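PDB 4ZMI: telomere length regulator taz1 from Schizosaccharomyces pombe, which binds double-stranded telomeric DNA and regulates telomere length and function, including the repression of genes next to telomeres. Local coordinates for residues 171-174 with 178-181. Numbering follows the deposited sequence.
With MG (magnesium ion), chain B.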
ATOM      1  N   LEU A 171       7.303   6.818   1.228  1.00 42.78           N
ATOM      2  CA  LEU A 171       8.067   6.370   0.059  1.00 38.01           C
ATOM      3  C   LEU A 171       9.562   6.310   0.381  1.00 44.82           C
ATOM      4  O   LEU A 171      10.072   7.131   1.165  1.00 44.06           O
ATOM      5  CB  LEU A 171       7.846   7.287  -1.143  1.00 43.84           C
ATOM      6  CG  LEU A 171       6.420   7.342  -1.707  1.00 41.71           C
ATOM      7  CD1 LEU A 171       6.367   8.412  -2.741  1.00 36.64           C
ATOM      8  CD2 LEU A 171       6.060   6.016  -2.336  1.00 42.13           C
ATOM      9  N   PRO A 172      10.278   5.342  -0.227  1.00 43.27           N
ATOM     10  CA  PRO A 172      11.723   5.213   0.007  1.00 53.74           C
ATOM     11  C   PRO A 172      12.440   6.184  -0.922  1.00 63.63           C
ATOM     12  O   PRO A 172      13.482   5.889  -1.502  1.00 67.05           O
ATOM     13  CB  PRO A 172      12.005   3.752  -0.361  1.00 45.04           C
ATOM     14  CG  PRO A 172      10.996   3.471  -1.452  1.00 50.67           C
ATOM     15  CD  PRO A 172       9.762   4.266  -1.094  1.00 42.06           C
ATOM     16  N   TYR A 173      11.834   7.352  -1.076  1.00 57.50           N
ATOM     17  CA  TYR A 173      12.430   8.432  -1.828  1.00 42.03           C
ATOM     18  C   TYR A 173      12.460   9.671  -0.950  1.00 44.24           C
ATOM     19  O   TYR A 173      11.669   9.799   0.005  1.00 48.61           O
ATOM     20  CB  TYR A 173      11.640   8.661  -3.109  1.00 42.02           C
ATOM     21  CG  TYR A 173      11.448   7.382  -3.881  1.00 43.81           C
ATOM     22  CD1 TYR A 173      10.181   6.814  -4.038  1.00 40.38           C
ATOM     23  CD2 TYR A 173      12.545   6.719  -4.433  1.00 39.24           C
ATOM     24  CE1 TYR A 173      10.005   5.621  -4.744  1.00 47.56           C
ATOM     25  CE2 TYR A 173      12.385   5.528  -5.141  1.00 46.79           C
ATOM     26  CZ  TYR A 173      11.124   4.978  -5.287  1.00 52.94           C
ATOM     27  OH  TYR A 173      11.001   3.795  -5.989  1.00 50.04           O
ATOM     28  N   THR A 174      13.381  10.568  -1.286  1.00 46.33           N
ATOM     29  CA  THR A 174      13.777  11.670  -0.432  1.00 48.36           C
ATOM     30  C   THR A 174      13.195  13.018  -0.840  1.00 53.46           C
ATOM     31  O   THR A 174      13.184  13.952  -0.040  1.00 58.88           O
ATOM     32  CB  THR A 174      15.321  11.799  -0.402  1.00 57.07           C
ATOM     33  OG1 THR A 174      15.815  11.964  -1.734  1.00 59.57           O
ATOM     34  CG2 THR A 174      15.929  10.549   0.180  1.00 67.62           C
ATOM     35  N   ALA A 178      12.892  13.722  -6.953  1.00 64.06           N
ATOM     36  CA  ALA A 178      13.382  12.359  -7.032  1.00 59.65           C
ATOM     37  C   ALA A 178      12.332  11.422  -7.611  1.00 63.25           C
ATOM     38  O   ALA A 178      12.647  10.511  -8.377  1.00 70.34           O
ATOM     39  CB  ALA A 178      13.812  11.886  -5.656  1.00 48.49           C
ATOM     40  N   LEU A 179      11.076  11.653  -7.262  1.00 54.43           N
ATOM     41  CA  LEU A 179      10.012  10.828  -7.813  1.00 53.04           C
ATOM     42  C   LEU A 179      10.010  10.906  -9.330  1.00 56.34           C
ATOM     43  O   LEU A 179       9.701   9.924  -9.999  1.00 60.62           O
ATOM     44  CB  LEU A 179       8.648  11.241  -7.264  1.00 49.23           C
ATOM     45  CG  LEU A 179       8.444  11.200  -5.751  1.00 50.25           C
ATOM     46  CD1 LEU A 179       6.986  11.416  -5.426  1.00 47.07           C
ATOM     47  CD2 LEU A 179       8.867   9.869  -5.235  1.00 43.95           C
ATOM     48  N   ASN A 180      10.354  12.071  -9.876  1.00 58.74           N
ATOM     49  CA  ASN A 180      10.397  12.233 -11.334  1.00 72.80           C
ATOM     50  C   ASN A 180      11.495  11.383 -11.967  1.00 79.27           C
ATOM     51  O   ASN A 180      11.456  11.079 -13.157  1.00 79.54           O
ATOM     52  CB  ASN A 180      10.592  13.700 -11.717  1.00 74.22           C
ATOM     53  CG  ASN A 180       9.403  14.569 -11.336  1.00 81.63           C
ATOM     54  OD1 ASN A 180       8.244  14.176 -11.504  1.00 86.59           O
ATOM     55  ND2 ASN A 180       9.687  15.759 -10.816  1.00 84.41           N
ATOM     56  N   VAL A 181      12.471  11.003 -11.152  1.00 77.52           N
ATOM     57  CA  VAL A 181      13.604  10.219 -11.610  1.00 80.01           C
ATOM     58  C   VAL A 181      13.276   8.721 -11.627  1.00 81.42           C
ATOM     59  O   VAL A 181      13.824   7.970 -12.441  1.00 81.49           O
ATOM     60  CB  VAL A 181      14.865  10.533 -10.754  1.00 83.21           C
ATOM     61  CG1 VAL A 181      15.868   9.391 -10.753  1.00 84.75           C
ATOM     62  CG2 VAL A 181      15.514  11.830 -11.220  1.00 81.46           C
TER
HETATM   63 MG    MG B 401      10.923   9.134   2.242  1.00 35.00          MG
HETATM   64  O   HOH W   1      10.991  11.482   2.798  1.00 61.90           O
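The ring of Y173 meets L179 obliquely: methyl CD2 of L179 lies 3.5 Å from Y173 CD1 and 3.7 Å from Y173 CB, while P172 CG sits 4.0 Å above one ring face, offset toward the rim. This is a loop-to-helix packing in the helical domain of Taz1, which sequence places in the TRF family; the loop after helix 163-168 folds against helix 176-182. CD2 of L179 also lies 3.8 Å from L171 CD1, so this methyl touches both loop side chains, while L179 CD1 approaches L171 CD1 at 4.1 Å; the L171 and L179 side chains cross at about a right angle. CG of L179 lies anti to its carbonyl carbon (chi1 -58°), and the extended second torsion (chi2 -171°) then sets where the two methyls sit. L129 of helix 118-130 touches both leucines, and W187 of helix 185-189 packs on L179, adding to the apolar packing. Contact between the two segments is without hydrogen bonds. Y173 OH is hydrogen-bonded to S79 OG of helix 78-83. The loop backbone serves a magnesium ion, whose site includes L168 and which is bound by a water, L171 O at 2.4 Å and Y173 O at 2.5 Å.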